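Local coordinates for protein ATP-dependent DNA helicase uvsW (Enterobacteria phage T4, PDB 2OCA) that couples ATP hydrolysis to 3'-5' translocation and unwinding of duplex DNA, driving branch migration in recombination-dependent repair and the reorganization of stalled phage T4 replication forks, at residues E89-K94 against E124-R129; P114-K119 against K492-M497; R332-A337 against F364-N369. The protein carries 1 engineered substitution. All coordinates share one frame; numbering follows the deposited sequence.

Contact 1 (E89-K94 against E124-R129); sequences EELSRK and EGLVNR
A single carboxylate oxygen, OE1 of E89, takes both nitrogens that R129 offers side-on. R129 NH2 lies 2.6 Å from E89 OE1 and meets it nearly along its C-O bond, whereas R129 NE, at 2.9 Å from the same oxygen, comes on the anti side. E89 OE1 sits in the guanidinium plane, and carboxylate and guanidinium are only 26° apart, so the salt bridge is almost flat although the two chains cross at about a right angle. A bend at chi2 of E89 (-61°) folds the carboxylate back to this edge. The other oxygen, E89 OE2, is bonded to Y151 OH, while R129 NH2 has a second acidic partner in E87.

Helix 116-128, in the ATP-binding RecA-like domain, ends here: R129 leaves helical geometry with positive phi, just before strand 130-134 of the parallel sheet. The incoming chain bonds to the last turn of the helix, E89 N donating to V127 O at 3.0 Å with an N-H...O angle of 162°.

Farther along, L91 points at the helix and its CD2 packs against L126 CB at 4.1 Å, beside Y151 of helix 141-155. V127 CG2 lies 4.0 Å from L91 O.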
loop_
_atom_site.group_PDB
_atom_site.type_symbol
_atom_site.label_atom_id
_atom_site.label_comp_id
_atom_site.label_asym_id
_atom_site.label_seq_id
_atom_site.Cartn_x
_atom_site.Cartn_y
_atom_site.Cartn_z
ATOM N N GLU A 89 11.487 -8.066 -16.891
ATOM C CA GLU A 89 11.338 -6.895 -17.744
ATOM C C GLU A 89 12.678 -6.177 -17.801
ATOM O O GLU A 89 13.428 -6.163 -16.822
ATOM C CB GLU A 89 10.310 -5.909 -17.183
ATOM C CG GLU A 89 8.865 -6.116 -17.605
ATOM C CD GLU A 89 8.655 -6.005 -19.101
ATOM O OE1 GLU A 89 8.782 -7.044 -19.784
ATOM O OE2 GLU A 89 8.372 -4.886 -19.589
ATOM N N GLU A 90 12.984 -5.600 -18.959
ATOM C CA GLU A 90 14.203 -4.819 -19.138
ATOM C C GLU A 90 13.780 -3.429 -18.655
ATOM O O GLU A 90 13.408 -2.566 -19.445
ATOM C CB GLU A 90 14.597 -4.764 -20.617
ATOM C CG GLU A 90 15.414 -5.949 -21.116
ATOM C CD GLU A 90 15.692 -5.865 -22.625
ATOM O OE1 GLU A 90 15.980 -4.745 -23.117
ATOM O OE2 GLU A 90 15.630 -6.916 -23.312
ATOM N N LEU A 91 13.820 -3.235 -17.345
ATOM C CA LEU A 91 13.401 -1.981 -16.749
ATOM C C LEU A 91 14.200 -1.718 -15.483
ATOM O O LEU A 91 14.002 -2.393 -14.474
ATOM C CB LEU A 91 11.915 -2.075 -16.410
ATOM C CG LEU A 91 11.197 -0.892 -15.765
ATOM C CD1 LEU A 91 11.031 0.208 -16.787
ATOM C CD2 LEU A 91 9.836 -1.345 -15.238
ATOM N N SER A 92 15.103 -0.744 -15.535
ATOM C CA SER A 92 15.912 -0.410 -14.364
ATOM C C SER A 92 15.072 0.465 -13.441
ATOM O O SER A 92 14.131 1.119 -13.891
ATOM C CB SER A 92 17.161 0.369 -14.772
ATOM O OG SER A 92 16.841 1.731 -15.006
ATOM N N ARG A 93 15.409 0.487 -12.156
ATOM C CA ARG A 93 14.657 1.315 -11.225
ATOM C C ARG A 93 14.737 2.781 -11.643
ATOM O O ARG A 93 13.800 3.551 -11.419
ATOM C CB ARG A 93 15.194 1.168 -9.804
ATOM C CG ARG A 93 14.460 2.056 -8.797
ATOM C CD ARG A 93 13.053 1.539 -8.488
ATOM N NE ARG A 93 12.177 2.562 -7.916
ATOM C CZ ARG A 93 11.158 2.298 -7.100
ATOM N NH1 ARG A 93 10.890 1.048 -6.754
ATOM N NH2 ARG A 93 10.408 3.285 -6.627
ATOM N N LYS A 94 15.855 3.160 -12.260
ATOM C CA LYS A 94 16.052 4.540 -12.704
ATOM C C LYS A 94 15.069 4.918 -13.810
ATOM O O LYS A 94 14.463 5.993 -13.774
ATOM C CB LYS A 94 17.498 4.743 -13.178
ATOM C CG LYS A 94 17.640 5.350 -14.573
ATOM C CD LYS A 94 18.427 6.660 -14.566
ATOM C CE LYS A 94 17.704 7.743 -13.772
ATOM N NZ LYS A 94 18.446 9.040 -13.775
ATOM N N GLU A 124 8.082 -3.979 -8.520
ATOM C CA GLU A 124 8.248 -5.417 -8.315
ATOM C C GLU A 124 7.338 -6.210 -9.244
ATOM O O GLU A 124 7.769 -7.181 -9.866
ATOM C CB GLU A 124 7.940 -5.795 -6.869
ATOM C CG GLU A 124 9.036 -5.406 -5.907
ATOM C CD GLU A 124 10.381 -5.981 -6.321
ATOM O OE1 GLU A 124 10.509 -7.232 -6.363
ATOM O OE2 GLU A 124 11.301 -5.181 -6.618
ATOM N N GLY A 125 6.077 -5.802 -9.336
ATOM C CA GLY A 125 5.164 -6.495 -10.215
ATOM C C GLY A 125 5.711 -6.477 -11.627
ATOM O O GLY A 125 5.902 -7.516 -12.251
ATOM N N LEU A 126 5.980 -5.280 -12.129
ATOM C CA LEU A 126 6.495 -5.108 -13.480
ATOM C C LEU A 126 7.766 -5.889 -13.801
ATOM O O LEU A 126 7.809 -6.600 -14.797
ATOM C CB LEU A 126 6.717 -3.620 -13.749
ATOM C CG LEU A 126 5.739 -2.897 -14.675
ATOM C CD1 LEU A 126 4.348 -3.495 -14.592
ATOM C CD2 LEU A 126 5.720 -1.422 -14.308
ATOM N N VAL A 127 8.799 -5.767 -12.972
ATOM C CA VAL A 127 10.054 -6.481 -13.241
ATOM C C VAL A 127 9.907 -7.996 -13.251
ATOM O O VAL A 127 10.501 -8.683 -14.086
ATOM C CB VAL A 127 11.152 -6.133 -12.211
ATOM C CG1 VAL A 127 12.387 -6.976 -12.461
ATOM C CG2 VAL A 127 11.492 -4.659 -12.297
ATOM N N ASN A 128 9.105 -8.509 -12.327
ATOM C CA ASN A 128 8.899 -9.942 -12.197
ATOM C C ASN A 128 7.721 -10.525 -12.959
ATOM O O ASN A 128 7.502 -11.733 -12.942
ATOM C CB ASN A 128 8.810 -10.281 -10.716
ATOM C CG ASN A 128 10.078 -9.912 -9.978
ATOM O OD1 ASN A 128 11.144 -10.472 -10.238
ATOM N ND2 ASN A 128 9.978 -8.956 -9.071
ATOM N N ARG A 129 6.967 -9.664 -13.628
ATOM C CA ARG A 129 5.824 -10.085 -14.433
ATOM C C ARG A 129 4.610 -10.636 -13.682
ATOM O O ARG A 129 3.474 -10.261 -13.983
ATOM C CB ARG A 129 6.268 -11.111 -15.486
ATOM C CG ARG A 129 6.690 -10.523 -16.841
ATOM C CD ARG A 129 8.087 -9.940 -16.827
ATOM N NE ARG A 129 8.481 -9.419 -18.141
ATOM C CZ ARG A 129 8.893 -10.162 -19.165
ATOM N NH1 ARG A 129 8.979 -11.481 -19.046
ATOM N NH2 ARG A 129 9.211 -9.585 -20.317
#

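Contact 2 (P114-K119 against K492-M497); sequences PHWYQK and KFNYVM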
loop_
_atom_site.group_PDB
_atom_site.type_symbol
_atom_site.label_atom_id
_atom_site.label_comp_id
_atom_site.label_asym_id
_atom_site.label_seq_id
_atom_site.Cartn_x
_atom_site.Cartn_y
_atom_site.Cartn_z
ATOM N N PRO A 114 2.590 8.879 -6.160
ATOM C CA PRO A 114 2.459 7.583 -5.494
ATOM C C PRO A 114 3.365 7.471 -4.268
ATOM O O PRO A 114 4.504 7.939 -4.277
ATOM C CB PRO A 114 2.872 6.597 -6.584
ATOM C CG PRO A 114 2.523 7.317 -7.847
ATOM C CD PRO A 114 3.008 8.696 -7.561
ATOM N N HIS A 115 2.853 6.844 -3.219
ATOM C CA HIS A 115 3.626 6.643 -2.011
ATOM C C HIS A 115 4.736 5.644 -2.326
ATOM O O HIS A 115 4.697 4.967 -3.359
ATOM C CB HIS A 115 2.719 6.124 -0.903
ATOM C CG HIS A 115 1.543 7.012 -0.632
ATOM N ND1 HIS A 115 1.655 8.383 -0.525
ATOM C CD2 HIS A 115 0.235 6.726 -0.438
ATOM C CE1 HIS A 115 0.466 8.903 -0.280
ATOM N NE2 HIS A 115 -0.413 7.920 -0.220
ATOM N N TRP A 116 5.730 5.548 -1.448
ATOM C CA TRP A 116 6.840 4.636 -1.698
ATOM C C TRP A 116 6.387 3.186 -1.838
ATOM O O TRP A 116 6.808 2.492 -2.762
ATOM C CB TRP A 116 7.906 4.742 -0.595
ATOM C CG TRP A 116 7.486 4.195 0.734
ATOM C CD1 TRP A 116 6.864 4.874 1.747
ATOM C CD2 TRP A 116 7.594 2.835 1.174
ATOM N NE1 TRP A 116 6.574 4.021 2.784
ATOM C CE2 TRP A 116 7.010 2.763 2.459
ATOM C CE3 TRP A 116 8.123 1.670 0.604
ATOM C CZ2 TRP A 116 6.938 1.565 3.184
ATOM C CZ3 TRP A 116 8.049 0.482 1.324
ATOM C CH2 TRP A 116 7.461 0.440 2.601
ATOM N N TYR A 117 5.522 2.731 -0.935
ATOM C CA TYR A 117 5.061 1.351 -0.982
ATOM C C TYR A 117 4.255 1.045 -2.239
ATOM O O TYR A 117 4.191 -0.100 -2.678
ATOM C CB TYR A 117 4.273 0.999 0.291
ATOM C CG TYR A 117 3.113 1.909 0.631
ATOM C CD1 TYR A 117 1.906 1.834 -0.075
ATOM C CD2 TYR A 117 3.215 2.845 1.671
ATOM C CE1 TYR A 117 0.828 2.671 0.245
ATOM C CE2 TYR A 117 2.143 3.688 2.000
ATOM C CZ TYR A 117 0.952 3.597 1.283
ATOM O OH TYR A 117 -0.104 4.436 1.583
ATOM N N GLN A 118 3.661 2.072 -2.836
ATOM C CA GLN A 118 2.892 1.881 -4.059
ATOM C C GLN A 118 3.842 1.716 -5.236
ATOM O O GLN A 118 3.628 0.872 -6.102
ATOM C CB GLN A 118 1.969 3.073 -4.310
ATOM C CG GLN A 118 0.963 3.316 -3.198
ATOM C CD GLN A 118 -0.058 4.355 -3.573
ATOM O OE1 GLN A 118 0.293 5.461 -3.977
ATOM N NE2 GLN A 118 -1.330 4.009 -3.448
ATOM N N LYS A 119 4.897 2.524 -5.258
ATOM C CA LYS A 119 5.883 2.457 -6.331
ATOM C C LYS A 119 6.666 1.152 -6.283
ATOM O O LYS A 119 6.939 0.548 -7.318
ATOM C CB LYS A 119 6.833 3.648 -6.246
ATOM C CG LYS A 119 6.102 4.971 -6.328
ATOM C CD LYS A 119 7.025 6.130 -6.581
ATOM C CE LYS A 119 7.735 6.586 -5.335
ATOM N NZ LYS A 119 8.563 7.775 -5.686
ATOM N N LYS A 492 15.942 6.115 4.429
ATOM C CA LYS A 492 14.964 5.139 3.960
ATOM C C LYS A 492 13.902 4.805 5.009
ATOM O O LYS A 492 13.699 3.637 5.365
ATOM C CB LYS A 492 15.675 3.861 3.500
ATOM C CG LYS A 492 17.009 4.129 2.819
ATOM C CD LYS A 492 17.414 3.018 1.866
ATOM C CE LYS A 492 16.836 3.269 0.483
ATOM N NZ LYS A 492 17.295 4.582 -0.066
ATOM N N PHE A 493 13.231 5.842 5.506
ATOM C CA PHE A 493 12.169 5.671 6.492
ATOM C C PHE A 493 10.855 5.426 5.767
ATOM O O PHE A 493 10.768 5.566 4.543
ATOM C CB PHE A 493 12.012 6.922 7.363
ATOM C CG PHE A 493 13.070 7.081 8.422
ATOM C CD1 PHE A 493 12.877 7.970 9.474
ATOM C CD2 PHE A 493 14.248 6.344 8.386
ATOM C CE1 PHE A 493 13.831 8.122 10.474
ATOM C CE2 PHE A 493 15.209 6.490 9.385
ATOM C CZ PHE A 493 14.998 7.381 10.430
ATOM N N ASN A 494 9.836 5.062 6.535
ATOM C CA ASN A 494 8.506 4.801 6.001
ATOM C C ASN A 494 7.712 6.110 6.074
ATOM O O ASN A 494 6.955 6.325 7.029
ATOM C CB ASN A 494 7.828 3.707 6.844
ATOM C CG ASN A 494 6.367 3.473 6.467
ATOM O OD1 ASN A 494 5.840 4.083 5.538
ATOM N ND2 ASN A 494 5.709 2.580 7.193
ATOM N N TYR A 495 7.882 6.984 5.079
ATOM C CA TYR A 495 7.171 8.255 5.099
ATOM C C TYR A 495 6.265 8.541 3.907
ATOM O O TYR A 495 6.496 8.086 2.789
ATOM C CB TYR A 495 8.154 9.410 5.259
ATOM C CG TYR A 495 8.870 9.754 3.989
ATOM C CD1 TYR A 495 9.813 8.884 3.448
ATOM C CD2 TYR A 495 8.572 10.931 3.299
ATOM C CE1 TYR A 495 10.446 9.169 2.241
ATOM C CE2 TYR A 495 9.194 11.230 2.095
ATOM C CZ TYR A 495 10.131 10.342 1.569
ATOM O OH TYR A 495 10.745 10.620 0.367
ATOM N N VAL A 496 5.242 9.340 4.179
ATOM C CA VAL A 496 4.238 9.741 3.209
ATOM C C VAL A 496 4.033 11.254 3.301
ATOM O O VAL A 496 4.273 11.855 4.347
ATOM C CB VAL A 496 2.908 9.049 3.531
ATOM C CG1 VAL A 496 1.855 9.461 2.545
ATOM C CG2 VAL A 496 3.101 7.543 3.531
ATOM N N MET A 497 3.579 11.873 2.220
ATOM C CA MET A 497 3.361 13.311 2.245
ATOM C C MET A 497 1.934 13.663 1.900
ATOM O O MET A 497 1.334 13.050 1.029
ATOM C CB MET A 497 4.312 13.998 1.280
ATOM C CG MET A 497 5.753 13.697 1.604
ATOM S SD MET A 497 6.894 14.303 0.378
ATOM C CE MET A 497 7.249 12.789 -0.577
HETATM O O HOH W 1 6.592 8.541 -0.377
#
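The start of helix 116-128 meets the start of strand 495-501 and the residues leading into it, the backbones coming closest at H115 and V496, whose CA atoms are 6.1 Å apart. This is a junction between the two RecA-like domains of a helicase: residues 114-119 belong to the first domain, while 495-501 is an outermost strand of the parallel sheet of the second, paired there with strand 298-305. The buried surface is 261 Å² over both sides.

W116 carries the direct polar link. Its NE1 donates to N494 OD1 at 2.9 Å, with an N-H...O angle of 151°. The acceptor lies in the indole plane, at the ring edge, but the indole nitrogen stands 44° out of the amide's carbonyl plane, so the bond is not made along a lone pair; ring and amide planes are close to perpendicular. In W116, CG lies between the backbone N and the carbonyl carbon (chi1 70°), which turns the NE1 edge to N494 and brings CD1 to 3.4 Å from Y495 O. One indole face is covered by CB of Y117, centred over the ring.

Y117 turns its CE2 to V496 CG2, an apolar contact of 4.3 Å, and also touches A139 of the predicted ATP-binding loop. At the N-cap position, H115 has its backbone N bonded to Q118 OE1 at 3.0 Å, while Q118 NE2 reaches A139 O, linking the helix start to the same loop. A water provides a second polar bridge between the segments: it donates to Y495 O at 3.2 Å and accepts a weak bond from W116 N at 3.3 Å.

Contact 3 (R332-A337 against F364-N369); sequences RNKWIA and FDLIKN
L366 reaches from helix 357-368 onto the backbone of helix 330-344, its CD1 lying 3.5 Å from K334 N and equally close to the carbonyl carbon of N333. In L366, CG is anti to the carbonyl carbon (chi1 -79°), and CD1 ends between the side-chain roots of N333 and K334. It meets N333 CB at 3.6 Å and K334 CG at 3.7 Å. The lysine runs across the leucine at about a right angle: only its first carbons take part, and the extended remainder carries NZ away from the other helix.

A337, one turn after N333, points at helix 357-368 and receives two neighbouring residues. Its CB is 3.9 Å from L366 CB and 3.7 Å from I367 CG1. The CA-CB bond of I367 is not itself directed at A337; CG1, beside the backbone N (chi1 -65°), makes the approach. With a methyl group as the whole side chain on one side, the backbones come together here, the CA atoms of A337 and I367 being 5.4 Å apart.

The contact is van der Waals packing, with no hydrogen bond between the segments. The short helical segments approach to 8.9 Å between axes and cross at -53°, burying 214 Å². I367 also touches V374 of the edge strand 374-377, and W335 of helix 330-344, pointing away from this contact, packs on I302 and L304 of strand 298-305. Such side-by-side helices covering a parallel sheet are the alpha/beta layering of the second RecA-like domain, here joined through strand 349-354, which lies between the two helices in sequence.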
loop_
_atom_site.group_PDB
_atom_site.type_symbol
_atom_site.label_atom_id
_atom_site.label_comp_id
_atom_site.label_asym_id
_atom_site.label_seq_id
_atom_site.Cartn_x
_atom_site.Cartn_y
_atom_site.Cartn_z
ATOM N N ARG A 332 -4.186 27.555 13.668
ATOM C CA ARG A 332 -3.276 26.417 13.625
ATOM C C ARG A 332 -3.530 25.548 14.842
ATOM O O ARG A 332 -3.460 24.327 14.765
ATOM C CB ARG A 332 -1.819 26.879 13.628
ATOM C CG ARG A 332 -0.798 25.740 13.528
ATOM C CD ARG A 332 0.593 26.320 13.392
ATOM N NE ARG A 332 1.628 25.330 13.107
ATOM C CZ ARG A 332 2.230 24.579 14.026
ATOM N NH1 ARG A 332 1.905 24.699 15.310
ATOM N NH2 ARG A 332 3.164 23.710 13.661
ATOM N N ASN A 333 -3.819 26.185 15.973
ATOM C CA ASN A 333 -4.099 25.448 17.198
ATOM C C ASN A 333 -5.379 24.652 17.001
ATOM O O ASN A 333 -5.459 23.488 17.393
ATOM C CB ASN A 333 -4.259 26.394 18.392
ATOM C CG ASN A 333 -2.921 26.891 18.941
ATOM O OD1 ASN A 333 -1.917 26.173 18.922
ATOM N ND2 ASN A 333 -2.915 28.112 19.459
ATOM N N LYS A 334 -6.372 25.281 16.380
ATOM C CA LYS A 334 -7.644 24.618 16.115
ATOM C C LYS A 334 -7.448 23.437 15.168
ATOM O O LYS A 334 -7.993 22.350 15.395
ATOM C CB LYS A 334 -8.645 25.611 15.524
ATOM C CG LYS A 334 -9.198 26.578 16.544
ATOM C CD LYS A 334 -9.995 27.693 15.899
ATOM C CE LYS A 334 -10.535 28.641 16.961
ATOM N NZ LYS A 334 -11.185 29.854 16.385
ATOM N N TRP A 335 -6.668 23.646 14.107
ATOM C CA TRP A 335 -6.404 22.576 13.154
ATOM C C TRP A 335 -5.804 21.356 13.861
ATOM O O TRP A 335 -6.235 20.226 13.626
ATOM C CB TRP A 335 -5.439 23.043 12.067
ATOM C CG TRP A 335 -5.279 22.029 10.966
ATOM C CD1 TRP A 335 -6.062 21.900 9.849
ATOM C CD2 TRP A 335 -4.342 20.944 10.924
ATOM N NE1 TRP A 335 -5.676 20.799 9.123
ATOM C CE2 TRP A 335 -4.623 20.194 9.758
ATOM C CE3 TRP A 335 -3.297 20.529 11.760
ATOM C CZ2 TRP A 335 -3.898 19.053 9.409
ATOM C CZ3 TRP A 335 -2.575 19.392 11.413
ATOM C CH2 TRP A 335 -2.881 18.668 10.245
ATOM N N ILE A 336 -4.811 21.592 14.723
ATOM C CA ILE A 336 -4.147 20.516 15.456
ATOM C C ILE A 336 -5.117 19.811 16.395
ATOM O O ILE A 336 -5.150 18.584 16.456
ATOM C CB ILE A 336 -2.938 21.050 16.273
ATOM C CG1 ILE A 336 -1.872 21.593 15.322
ATOM C CG2 ILE A 336 -2.331 19.933 17.120
ATOM C CD1 ILE A 336 -0.686 22.235 16.019
ATOM N N ALA A 337 -5.901 20.588 17.133
ATOM C CA ALA A 337 -6.879 20.019 18.049
ATOM C C ALA A 337 -7.768 19.054 17.257
ATOM O O ALA A 337 -7.937 17.891 17.649
ATOM C CB ALA A 337 -7.719 21.128 18.670
ATOM N N PHE A 364 -4.680 22.243 24.397
ATOM C CA PHE A 364 -5.444 21.438 25.342
ATOM C C PHE A 364 -6.862 21.966 25.567
ATOM O O PHE A 364 -7.813 21.193 25.614
ATOM C CB PHE A 364 -4.734 21.379 26.693
ATOM C CG PHE A 364 -5.489 20.600 27.727
ATOM C CD1 PHE A 364 -5.273 19.233 27.881
ATOM C CD2 PHE A 364 -6.467 21.218 28.510
ATOM C CE1 PHE A 364 -6.022 18.493 28.796
ATOM C CE2 PHE A 364 -7.221 20.486 29.424
ATOM C CZ PHE A 364 -6.999 19.122 29.568
ATOM N N ASP A 365 -6.998 23.279 25.722
ATOM C CA ASP A 365 -8.302 23.890 25.952
ATOM C C ASP A 365 -9.258 23.820 24.765
ATOM O O ASP A 365 -10.474 23.843 24.949
ATOM C CB ASP A 365 -8.146 25.350 26.372
ATOM C CG ASP A 365 -7.752 25.496 27.822
ATOM O OD1 ASP A 365 -8.228 24.689 28.650
ATOM O OD2 ASP A 365 -6.979 26.427 28.140
ATOM N N LEU A 366 -8.720 23.767 23.552
ATOM C CA LEU A 366 -9.574 23.683 22.375
ATOM C C LEU A 366 -10.173 22.290 22.327
ATOM O O LEU A 366 -11.373 22.122 22.095
ATOM C CB LEU A 366 -8.773 23.951 21.103
ATOM C CG LEU A 366 -8.487 25.422 20.815
ATOM C CD1 LEU A 366 -7.475 25.540 19.696
ATOM C CD2 LEU A 366 -9.776 26.128 20.461
ATOM N N ILE A 367 -9.328 21.292 22.555
ATOM C CA ILE A 367 -9.777 19.914 22.563
ATOM C C ILE A 367 -10.847 19.733 23.630
ATOM O O ILE A 367 -11.981 19.379 23.321
ATOM C CB ILE A 367 -8.615 18.947 22.863
ATOM C CG1 ILE A 367 -7.579 19.013 21.734
ATOM C CG2 ILE A 367 -9.154 17.531 23.044
ATOM C CD1 ILE A 367 -6.395 18.058 21.907
ATOM N N LYS A 368 -10.487 19.991 24.884
ATOM C CA LYS A 368 -11.411 19.836 26.007
ATOM C C LYS A 368 -12.786 20.460 25.771
ATOM O O LYS A 368 -13.801 19.926 26.214
ATOM C CB LYS A 368 -10.810 20.434 27.276
ATOM C CG LYS A 368 -11.503 19.989 28.555
ATOM C CD LYS A 368 -11.224 18.520 28.841
ATOM C CE LYS A 368 -11.732 18.109 30.218
ATOM N NZ LYS A 368 -11.253 16.748 30.612
ATOM N N ASN A 369 -12.819 21.588 25.076
ATOM C CA ASN A 369 -14.082 22.262 24.794
ATOM C C ASN A 369 -14.838 21.522 23.689
ATOM O O ASN A 369 -15.707 22.095 23.033
ATOM C CB ASN A 369 -13.813 23.709 24.365
ATOM C CG ASN A 369 -15.073 24.560 24.334
ATOM O OD1 ASN A 369 -15.775 24.689 25.342
ATOM N ND2 ASN A 369 -15.360 25.154 23.177
#

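Contacts 1 and 2 use the two ends of helix 116-128: its start meets the second RecA-like domain in contact 2, and its end receives the chain around E89 in contact 1. Their centres are about 18 Å apart, and they touch where R93 NH2 packs on K119 CB at 3.6 Å. Contact 2 is nearest the predicted ATP site, with the Y117 side chain about 3 Å from that of A139; contacts 1 and 3 lie away from annotated sites. Contact 3, within the second domain, is nested in the chain between the segments of contact 2. Its centre is about 29 Å from contact 2 and 47 Å from contact 1, across the molecule's centre.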